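ATP-dependent DNA helicase (Mycobacterium smegmatis, PDB 5V9X) couples ATP hydrolysis to movement along a single DNA strand in the 3'-to-5' direction and unwinds RNA:DNA duplexes. Local coordinates at residues A[700-705]-A[865-870]. Numbering follows the deposited sequence.
With nucleotides of chain B.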
ATOM      1  N   ILE A 700     -10.853 -28.752   3.040  1.00 66.22           N
ATOM      2  CA  ILE A 700     -10.117 -27.517   3.274  1.00 61.79           C
ATOM      3  C   ILE A 700      -8.628 -27.803   3.161  1.00 61.09           C
ATOM      4  O   ILE A 700      -8.117 -28.729   3.802  1.00 63.50           O
ATOM      5  CB  ILE A 700     -10.454 -26.917   4.650  1.00 56.84           C
ATOM      6  CG1 ILE A 700     -11.929 -26.516   4.710  1.00 52.99           C
ATOM      7  CG2 ILE A 700      -9.564 -25.723   4.940  1.00 52.75           C
ATOM      8  CD1 ILE A 700     -12.373 -26.034   6.069  1.00 48.64           C
ATOM      9  N   LEU A 701      -7.935 -27.014   2.344  1.00 59.04           N
ATOM     10  CA  LEU A 701      -6.481 -27.055   2.275  1.00 58.77           C
ATOM     11  C   LEU A 701      -5.926 -26.006   3.226  1.00 58.90           C
ATOM     12  O   LEU A 701      -6.288 -24.830   3.135  1.00 61.30           O
ATOM     13  CB  LEU A 701      -5.982 -26.802   0.853  1.00 55.09           C
ATOM     14  CG  LEU A 701      -4.474 -26.565   0.715  1.00 52.09           C
ATOM     15  CD1 LEU A 701      -3.678 -27.759   1.232  1.00 50.12           C
ATOM     16  CD2 LEU A 701      -4.102 -26.251  -0.727  1.00 48.67           C
ATOM     17  N   HIS A 702      -5.064 -26.430   4.142  1.00 56.40           N
ATOM     18  CA  HIS A 702      -4.433 -25.528   5.093  1.00 56.12           C
ATOM     19  C   HIS A 702      -3.010 -25.230   4.641  1.00 58.22           C
ATOM     20  O   HIS A 702      -2.212 -26.151   4.437  1.00 61.35           O
ATOM     21  CB  HIS A 702      -4.427 -26.132   6.496  1.00 59.33           C
ATOM     22  CG  HIS A 702      -5.773 -26.185   7.150  1.00 60.03           C
ATOM     23  ND1 HIS A 702      -6.756 -27.068   6.759  1.00 61.84           N
ATOM     24  CD2 HIS A 702      -6.293 -25.477   8.180  1.00 60.15           C
ATOM     25  CE1 HIS A 702      -7.824 -26.898   7.516  1.00 60.13           C
ATOM     26  NE2 HIS A 702      -7.570 -25.937   8.385  1.00 61.23           N
ATOM     27  N   SER A 703      -2.697 -23.943   4.492  1.00 55.87           N
ATOM     28  CA  SER A 703      -1.402 -23.473   4.016  1.00 48.27           C
ATOM     29  C   SER A 703      -1.284 -21.983   4.297  1.00 47.79           C
ATOM     30  O   SER A 703      -2.231 -21.232   4.038  1.00 55.51           O
ATOM     31  CB  SER A 703      -1.236 -23.745   2.520  1.00 48.98           C
ATOM     32  OG  SER A 703      -0.300 -22.854   1.938  1.00 49.58           O
ATOM     33  N   PRO A 704      -0.153 -21.513   4.820  1.00 45.97           N
ATOM     34  CA  PRO A 704      -0.010 -20.092   5.154  1.00 45.41           C
ATOM     35  C   PRO A 704       0.513 -19.210   4.031  1.00 54.20           C
ATOM     36  O   PRO A 704       0.686 -18.008   4.259  1.00 59.50           O
ATOM     37  CB  PRO A 704       1.000 -20.141   6.306  1.00 41.92           C
ATOM     38  CG  PRO A 704       1.900 -21.268   5.927  1.00 41.92           C
ATOM     39  CD  PRO A 704       1.031 -22.292   5.228  1.00 45.53           C
ATOM     40  N   TYR A 705       0.731 -19.754   2.831  1.00 52.72           N
ATOM     41  CA  TYR A 705       1.534 -19.086   1.811  1.00 52.05           C
ATOM     42  C   TYR A 705       0.814 -17.947   1.098  1.00 53.46           C
ATOM     43  O   TYR A 705       1.238 -17.534   0.014  1.00 62.88           O
ATOM     44  CB  TYR A 705       2.023 -20.112   0.785  1.00 51.91           C
ATOM     45  CG  TYR A 705       3.211 -20.905   1.265  1.00 53.33           C
ATOM     46  CD1 TYR A 705       4.496 -20.393   1.158  1.00 55.52           C
ATOM     47  CD2 TYR A 705       3.050 -22.161   1.833  1.00 50.65           C
ATOM     48  CE1 TYR A 705       5.590 -21.113   1.598  1.00 53.17           C
ATOM     49  CE2 TYR A 705       4.138 -22.887   2.276  1.00 48.10           C
ATOM     50  CZ  TYR A 705       5.405 -22.358   2.156  1.00 48.39           C
ATOM     51  OH  TYR A 705       6.492 -23.075   2.595  1.00 49.20           O
ATOM     52  N   PRO A 865      -9.921 -25.547  14.788  1.00 57.10           N
ATOM     53  CA  PRO A 865      -9.821 -24.087  14.954  1.00 56.65           C
ATOM     54  C   PRO A 865      -9.404 -23.352  13.688  1.00 59.42           C
ATOM     55  O   PRO A 865      -9.971 -22.297  13.377  1.00 62.14           O
ATOM     56  CB  PRO A 865      -8.775 -23.940  16.067  1.00 53.71           C
ATOM     57  CG  PRO A 865      -8.919 -25.176  16.871  1.00 55.91           C
ATOM     58  CD  PRO A 865      -9.253 -26.271  15.886  1.00 55.51           C
ATOM     59  N   PHE A 866      -8.431 -23.886  12.944  1.00 57.21           N
ATOM     60  CA  PHE A 866      -8.005 -23.231  11.710  1.00 54.78           C
ATOM     61  C   PHE A 866      -9.101 -23.280  10.653  1.00 53.01           C
ATOM     62  O   PHE A 866      -9.330 -22.296   9.940  1.00 48.20           O
ATOM     63  CB  PHE A 866      -6.726 -23.876  11.176  1.00 55.87           C
ATOM     64  CG  PHE A 866      -5.481 -23.480  11.922  1.00 59.44           C
ATOM     65  CD1 PHE A 866      -5.553 -22.875  13.167  1.00 62.97           C
ATOM     66  CD2 PHE A 866      -4.233 -23.704  11.367  1.00 57.93           C
ATOM     67  CE1 PHE A 866      -4.406 -22.512  13.846  1.00 63.54           C
ATOM     68  CE2 PHE A 866      -3.082 -23.341  12.040  1.00 57.95           C
ATOM     69  CZ  PHE A 866      -3.169 -22.744  13.280  1.00 59.93           C
ATOM     70  N   ALA A 867      -9.781 -24.422  10.532  1.00 59.42           N
ATOM     71  CA  ALA A 867     -10.892 -24.526   9.594  1.00 60.44           C
ATOM     72  C   ALA A 867     -12.032 -23.602   9.994  1.00 62.79           C
ATOM     73  O   ALA A 867     -12.657 -22.969   9.136  1.00 66.23           O
ATOM     74  CB  ALA A 867     -11.378 -25.973   9.512  1.00 62.67           C
ATOM     75  N   ALA A 868     -12.315 -23.512  11.296  1.00 62.20           N
ATOM     76  CA  ALA A 868     -13.360 -22.609  11.770  1.00 58.93           C
ATOM     77  C   ALA A 868     -13.046 -21.165  11.406  1.00 59.63           C
ATOM     78  O   ALA A 868     -13.947 -20.398  11.048  1.00 62.80           O
ATOM     79  CB  ALA A 868     -13.532 -22.754  13.282  1.00 52.12           C
ATOM     80  N   SER A 869     -11.772 -20.777  11.488  1.00 57.09           N
ATOM     81  CA  SER A 869     -11.389 -19.408  11.158  1.00 54.70           C
ATOM     82  C   SER A 869     -11.617 -19.110   9.680  1.00 57.30           C
ATOM     83  O   SER A 869     -12.108 -18.030   9.326  1.00 59.90           O
ATOM     84  CB  SER A 869      -9.928 -19.174  11.538  1.00 51.30           C
ATOM     85  OG  SER A 869      -9.540 -17.832  11.303  1.00 49.65           O
ATOM     86  N   LEU A 870     -11.266 -20.056   8.803  1.00 55.24           N
ATOM     87  CA  LEU A 870     -11.465 -19.855   7.371  1.00 56.89           C
ATOM     88  C   LEU A 870     -12.944 -19.722   7.035  1.00 64.95           C
ATOM     89  O   LEU A 870     -13.321 -18.944   6.150  1.00 67.24           O
ATOM     90  CB  LEU A 870     -10.838 -21.008   6.587  1.00 58.23           C
ATOM     91  CG  LEU A 870      -9.315 -21.105   6.642  1.00 60.33           C
ATOM     92  CD1 LEU A 870      -8.829 -22.312   5.861  1.00 59.96           C
ATOM     93  CD2 LEU A 870      -8.678 -19.830   6.110  1.00 59.60           C
TER
ATOM     94  P    DA B   2     -20.506 -15.938  20.569  1.00164.94           P
ATOM     95  OP1  DA B   2     -20.099 -15.623  21.957  1.00166.23           O
ATOM     96  OP2  DA B   2     -21.716 -15.308  19.997  1.00162.18           O
ATOM     97  O5'  DA B   2     -19.275 -15.638  19.587  1.00160.16           O
ATOM     98  C5'  DA B   2     -19.153 -14.361  18.959  1.00151.86           C
ATOM     99  C4'  DA B   2     -17.708 -14.081  18.574  1.00146.97           C
ATOM    100  O4'  DA B   2     -17.104 -15.293  18.055  1.00153.42           O
ATOM    101  C3'  DA B   2     -17.521 -13.034  17.479  1.00138.42           C
ATOM    102  O3'  DA B   2     -16.269 -12.373  17.643  1.00131.27           O
ATOM    103  C2'  DA B   2     -17.519 -13.893  16.225  1.00142.68           C
ATOM    104  C1'  DA B   2     -16.715 -15.088  16.712  1.00153.12           C
ATOM    105  N9   DA B   2     -16.972 -16.308  15.958  1.00164.73           N
ATOM    106  C8   DA B   2     -18.187 -16.872  15.689  1.00168.01           C
ATOM    107  N7   DA B   2     -18.114 -17.975  14.984  1.00171.95           N
ATOM    108  C5   DA B   2     -16.754 -18.147  14.777  1.00173.12           C
ATOM    109  C6   DA B   2     -16.015 -19.135  14.097  1.00175.47           C
ATOM    110  N6   DA B   2     -16.576 -20.178  13.476  1.00178.64           N
ATOM    111  N1   DA B   2     -14.671 -19.008  14.079  1.00175.07           N
ATOM    112  C2   DA B   2     -14.113 -17.962  14.702  1.00170.56           C
ATOM    113  N3   DA B   2     -14.703 -16.974  15.371  1.00167.85           N
ATOM    114  C4   DA B   2     -16.037 -17.127  15.371  1.00169.40           C
ATOM    115  P    DC B   3     -16.168 -10.775  17.504  1.00106.68           P
ATOM    116  OP1  DC B   3     -15.494 -10.270  18.720  1.00102.70           O
ATOM    117  OP2  DC B   3     -17.510 -10.269  17.142  1.00107.07           O
ATOM    118  O5'  DC B   3     -15.177 -10.539  16.268  1.00 94.28           O
ATOM    119  C5'  DC B   3     -14.456  -9.309  16.172  1.00 85.21           C
ATOM    120  C4'  DC B   3     -13.892  -9.088  14.775  1.00 81.83           C
ATOM    121  O4'  DC B   3     -13.050 -10.209  14.394  1.00 85.04           O
ATOM    122  C3'  DC B   3     -14.927  -8.930  13.658  1.00 84.37           C
ATOM    123  O3'  DC B   3     -14.524  -7.887  12.770  1.00 86.79           O
ATOM    124  C2'  DC B   3     -14.887 -10.291  12.965  1.00 86.74           C
ATOM    125  C1'  DC B   3     -13.416 -10.646  13.106  1.00 85.33           C
ATOM    126  N1   DC B   3     -13.134 -12.106  13.003  1.00 81.27           N
ATOM    127  C2   DC B   3     -12.525 -12.617  11.851  1.00 87.87           C
ATOM    128  O2   DC B   3     -12.233 -11.846  10.928  1.00 79.29           O
ATOM    129  N3   DC B   3     -12.272 -13.947  11.777  1.00 87.58           N
ATOM    130  C4   DC B   3     -12.601 -14.747  12.793  1.00 91.26           C
ATOM    131  N4   DC B   3     -12.334 -16.051  12.674  1.00105.65           N
ATOM    132  C5   DC B   3     -13.222 -14.243  13.974  1.00 89.94           C
ATOM    133  C6   DC B   3     -13.464 -12.931  14.037  1.00 84.97           C
TER
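His702 lays the CD2–NE2 edge of its imidazole against the first turn of helix 865-870, where His702 CD2 lies 3.4 Å from Phe866 CB. Both Phe866 CB and Ala867 N lie near the ring plane, so the imidazole meets the helix edge-on; NE2 comes close to Ala867 N, but the angle is too poor for a hydrogen bond, and that amide is bonded instead to Ser864 OG. A flat imidazole suits this place, since a weak hydrogen bond between His702 ND1 and Val686 O, within the sheet, probably helps to set the ring's rotation. Phe866 contributes mainly its CB here, its ring swinging away from the strand; both side chains also touch Pro680.

Beside the histidine, Ile700 offers two branches to the helix. Ile700 CD1 rests on Ala867 CB at 3.6 Å, and a small side chain suits this place, where the Ile700 and Ala867 CA atoms are 7.0 Å apart. With CG1 turned beside the backbone N (chi1 -64°), Ile700 CG2 lies anti to that nitrogen and meets Leu870 CD1, also at 3.6 Å; the longer leucine reaches the strand from one turn further along the helix.

On its other side the helix faces the bound DNA strand: Ala868 O is 3.4 Å from N1 of nucleotide DA2 of chain B. Strand 697-702 pairs with strands 684-691 and 737-742 in the mixed sheet, and the axes of strand 700-702 and helix 865-870 make an angle of 112°, while Pro865 packs against helix 661-676.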